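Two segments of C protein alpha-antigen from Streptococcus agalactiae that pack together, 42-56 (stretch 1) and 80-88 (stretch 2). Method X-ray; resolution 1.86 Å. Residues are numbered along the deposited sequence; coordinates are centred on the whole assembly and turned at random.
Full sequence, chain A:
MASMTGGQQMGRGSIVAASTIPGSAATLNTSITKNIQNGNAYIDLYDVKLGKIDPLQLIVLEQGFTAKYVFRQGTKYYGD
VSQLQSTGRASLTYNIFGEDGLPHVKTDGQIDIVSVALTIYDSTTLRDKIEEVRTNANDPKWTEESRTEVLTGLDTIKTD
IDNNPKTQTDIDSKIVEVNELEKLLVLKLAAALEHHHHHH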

# COMPACT_ATOMS: atom_id res chain seq x y z
N TYR A 42 -3.80 -6.02 -0.61
CA TYR A 42 -2.85 -5.21 0.15
C TYR A 42 -3.49 -3.89 0.46
O TYR A 42 -4.14 -3.31 -0.40
CB TYR A 42 -1.64 -4.86 -0.72
CG TYR A 42 -0.80 -6.05 -1.08
CD1 TYR A 42 -1.21 -6.93 -2.08
CD2 TYR A 42 0.41 -6.27 -0.44
CE1 TYR A 42 -0.44 -8.05 -2.40
CE2 TYR A 42 1.21 -7.37 -0.78
CZ TYR A 42 0.77 -8.25 -1.75
OH TYR A 42 1.56 -9.32 -2.09
N ILE A 43 -3.26 -3.40 1.67
CA ILE A 43 -3.80 -2.11 2.12
C ILE A 43 -2.70 -1.38 2.88
O ILE A 43 -2.05 -1.96 3.76
CB ILE A 43 -5.04 -2.35 3.04
CG1 ILE A 43 -6.23 -2.86 2.19
CG2 ILE A 43 -5.40 -1.08 3.81
CD1 ILE A 43 -7.51 -3.23 3.06
N ASP A 44 -2.49 -0.12 2.51
CA ASP A 44 -1.48 0.73 3.13
C ASP A 44 -2.22 1.64 4.10
O ASP A 44 -3.12 2.38 3.67
CB ASP A 44 -0.82 1.56 2.01
CG ASP A 44 0.34 2.40 2.51
OD1 ASP A 44 0.59 2.51 3.74
OD2 ASP A 44 1.05 2.96 1.68
N LEU A 45 -1.89 1.55 5.38
CA LEU A 45 -2.59 2.36 6.39
C LEU A 45 -2.42 3.86 6.13
O LEU A 45 -3.26 4.66 6.55
CB LEU A 45 -2.12 2.01 7.79
CG LEU A 45 -2.35 0.55 8.21
CD1 LEU A 45 -1.91 0.33 9.63
CD2 LEU A 45 -3.84 0.24 8.12
N TYR A 46 -1.35 4.24 5.42
CA TYR A 46 -1.21 5.64 5.00
C TYR A 46 -2.45 6.08 4.20
O TYR A 46 -3.03 7.17 4.45
CB TYR A 46 0.07 5.82 4.17
CG TYR A 46 0.21 7.20 3.55
CD1 TYR A 46 -0.13 7.42 2.24
CD2 TYR A 46 0.70 8.28 4.32
CE1 TYR A 46 -0.01 8.69 1.67
CE2 TYR A 46 0.84 9.57 3.74
CZ TYR A 46 0.48 9.74 2.42
OH TYR A 46 0.60 10.97 1.81
N ASP A 47 -2.85 5.22 3.26
CA ASP A 47 -4.01 5.44 2.40
C ASP A 47 -5.29 5.40 3.20
O ASP A 47 -6.19 6.21 2.98
CB ASP A 47 -4.10 4.40 1.29
CG ASP A 47 -2.96 4.48 0.29
OD1 ASP A 47 -2.85 3.53 -0.54
OD2 ASP A 47 -2.15 5.43 0.24
N VAL A 48 -5.36 4.46 4.15
CA VAL A 48 -6.53 4.38 5.04
C VAL A 48 -6.76 5.65 5.85
O VAL A 48 -7.87 6.15 5.92
CB VAL A 48 -6.43 3.20 6.00
CG1 VAL A 48 -7.65 3.16 6.93
CG2 VAL A 48 -6.35 1.92 5.19
N LYS A 49 -5.70 6.17 6.44
CA LYS A 49 -5.83 7.37 7.24
C LYS A 49 -6.26 8.58 6.41
O LYS A 49 -6.87 9.49 6.96
CB LYS A 49 -4.56 7.62 8.05
CG LYS A 49 -4.41 6.57 9.15
CD LYS A 49 -3.51 7.02 10.29
CE LYS A 49 -3.70 6.12 11.52
NZ LYS A 49 -3.32 4.68 11.24
N LEU A 50 -5.98 8.58 5.11
CA LEU A 50 -6.48 9.60 4.19
C LEU A 50 -7.90 9.31 3.66
O LEU A 50 -8.39 10.02 2.78
CB LEU A 50 -5.54 9.77 2.98
CG LEU A 50 -4.10 10.21 3.32
CD1 LEU A 50 -3.24 10.27 2.06
CD2 LEU A 50 -4.10 11.53 4.06
N GLY A 51 -8.52 8.25 4.17
CA GLY A 51 -9.81 7.79 3.68
C GLY A 51 -9.86 7.39 2.22
O GLY A 51 -10.92 7.45 1.59
N LYS A 52 -8.74 6.94 1.67
CA LYS A 52 -8.66 6.54 0.25
C LYS A 52 -9.06 5.10 -0.08
O LYS A 52 -9.15 4.74 -1.26
CB LYS A 52 -7.23 6.70 -0.24
CG LYS A 52 -6.76 8.14 -0.48
CD LYS A 52 -5.23 8.19 -0.82
CE LYS A 52 -4.77 7.02 -1.72
NZ LYS A 52 -5.26 7.07 -3.14
N ILE A 53 -9.27 4.27 0.94
CA ILE A 53 -9.51 2.84 0.69
C ILE A 53 -10.95 2.48 1.07
O ILE A 53 -11.33 2.61 2.24
CB ILE A 53 -8.52 1.97 1.51
CG1 ILE A 53 -7.06 2.32 1.16
CG2 ILE A 53 -8.81 0.46 1.30
CD1 ILE A 53 -6.72 2.21 -0.39
N ASP A 54 -11.69 2.04 0.07
CA ASP A 54 -13.01 1.47 0.24
C ASP A 54 -12.95 0.03 -0.23
O ASP A 54 -12.91 -0.23 -1.44
CB ASP A 54 -14.02 2.24 -0.61
CG ASP A 54 -15.40 1.62 -0.55
OD1 ASP A 54 -16.31 2.16 -1.21
OD2 ASP A 54 -15.65 0.58 0.10
N PRO A 55 -12.90 -0.93 0.71
CA PRO A 55 -12.76 -2.35 0.35
C PRO A 55 -13.84 -2.84 -0.60
O PRO A 55 -13.58 -3.75 -1.40
CB PRO A 55 -12.84 -3.08 1.69
CG PRO A 55 -12.36 -2.05 2.70
CD PRO A 55 -12.98 -0.73 2.18
N LEU A 56 -15.03 -2.23 -0.55
CA LEU A 56 -16.11 -2.63 -1.48
C LEU A 56 -15.77 -2.36 -2.93
O LEU A 56 -16.32 -2.99 -3.84
CB LEU A 56 -17.45 -2.01 -1.10
CG LEU A 56 -18.09 -2.50 0.21
CD1 LEU A 56 -19.46 -1.84 0.44
CD2 LEU A 56 -18.18 -4.03 0.27
N ASP A 80 -14.88 -1.97 9.74
CA ASP A 80 -14.59 -0.65 9.16
C ASP A 80 -13.09 -0.59 8.92
O ASP A 80 -12.33 -0.74 9.87
CB ASP A 80 -14.95 0.43 10.17
CG ASP A 80 -14.70 1.85 9.67
OD1 ASP A 80 -14.31 2.06 8.49
OD2 ASP A 80 -14.87 2.83 10.42
N VAL A 81 -12.69 -0.42 7.67
CA VAL A 81 -11.26 -0.35 7.32
C VAL A 81 -10.50 0.67 8.20
O VAL A 81 -9.32 0.47 8.51
CB VAL A 81 -11.06 -0.08 5.82
CG1 VAL A 81 -11.57 1.37 5.40
CG2 VAL A 81 -9.57 -0.35 5.41
N SER A 82 -11.17 1.75 8.60
CA SER A 82 -10.55 2.78 9.47
C SER A 82 -10.10 2.25 10.84
O SER A 82 -9.29 2.90 11.52
CB SER A 82 -11.50 3.98 9.61
OG SER A 82 -12.50 3.72 10.59
N GLN A 83 -10.58 1.07 11.24
CA GLN A 83 -10.14 0.44 12.49
C GLN A 83 -8.80 -0.31 12.40
O GLN A 83 -8.25 -0.70 13.45
CB GLN A 83 -11.19 -0.55 13.03
CG GLN A 83 -12.58 0.04 13.22
CD GLN A 83 -13.51 -1.08 13.66
OE1 GLN A 83 -13.97 -1.86 12.83
NE2 GLN A 83 -13.73 -1.21 14.97
N LEU A 84 -8.31 -0.57 11.18
CA LEU A 84 -7.03 -1.24 11.02
C LEU A 84 -5.93 -0.30 11.54
O LEU A 84 -5.83 0.83 11.11
CB LEU A 84 -6.74 -1.59 9.56
CG LEU A 84 -7.73 -2.60 8.94
CD1 LEU A 84 -7.32 -2.91 7.55
CD2 LEU A 84 -7.82 -3.88 9.80
N GLN A 85 -5.11 -0.79 12.44
CA GLN A 85 -4.09 0.07 13.07
C GLN A 85 -2.74 -0.60 13.18
O GLN A 85 -1.74 0.02 13.56
CB GLN A 85 -4.55 0.52 14.46
CG GLN A 85 -5.84 1.35 14.49
CD GLN A 85 -5.65 2.78 13.99
OE1 GLN A 85 -4.67 3.44 14.33
NE2 GLN A 85 -6.60 3.25 13.17
N SER A 86 -2.69 -1.88 12.86
CA SER A 86 -1.45 -2.65 12.98
C SER A 86 -1.14 -3.28 11.64
O SER A 86 -2.04 -3.71 10.93
CB SER A 86 -1.63 -3.75 14.02
OG SER A 86 -1.79 -3.19 15.32
N THR A 87 0.15 -3.37 11.31
CA THR A 87 0.58 -4.03 10.08
C THR A 87 0.80 -5.52 10.27
O THR A 87 0.92 -6.01 11.39
CB THR A 87 1.87 -3.40 9.53
OG1 THR A 87 2.88 -3.52 10.53
CG2 THR A 87 1.69 -1.90 9.32
N GLY A 88 0.89 -6.25 9.17
CA GLY A 88 1.06 -7.68 9.24
C GLY A 88 0.02 -8.38 8.38
O GLY A 88 -0.70 -7.74 7.58
O HOH W 1 -5.36 3.32 9.96

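How does each backbone prepare its side of the contact? In the first stretch a strand ending at Asp44 runs into a short helix beginning at Leu45. Asp44 OD1 caps it, accepting from Tyr46 N at 3.1 Å, and Gly51, at positive phi, closes it in a Schellman motif, with Gly51 N to Val48 O at 2.8 Å and Lys52 N to Asp47 O at 3.0 Å. The second stretch makes a 3-10 turn at 81-83, where Asp80 OD1 accepts from Ser82 N at 3.2 Å. The backbones come near at Val48 and Ser82, whose CA atoms lie 6.2 Å apart.

What fills the space around Val81? Its compact, branched side chain points toward the first stretch and meets four apolar residues: CG2 lies 3.9 Å from Val48 CG2, 4.2 Å from Ile43 CD1 and 4.3 Å from Ile53 CG2, while CB is 3.9 Å from Pro55 CG. Val81 CG1 also rests 3.4 Å from Ile53 O. With 93 Å² covered, Val81 gives up more surface to this contact than any other residue.

How does Leu45 extend the apolar packing? One helical turn before Lys49, it points toward the second stretch, its CD2 3.7 Å from Leu84 CB. Its other methyl, CD1, reaches along the chain to Gln85 C at 3.8 Å and Thr87 CG2 at 4.2 Å. A long, forked side chain suits this span.

Do polar groups join the stretches? No direct hydrogen bond crosses, but a water does: it accepts from Lys49 NZ and donates to Leu84 O, each 2.8 Å from the water oxygen. The flexible lysine starts sideways, yet its end comes nearer, leaving NZ 3.6 Å from Gln85 OE1. Gln85 NE2 meanwhile donates to Ser82 O at 3.2 Å, within its own stretch.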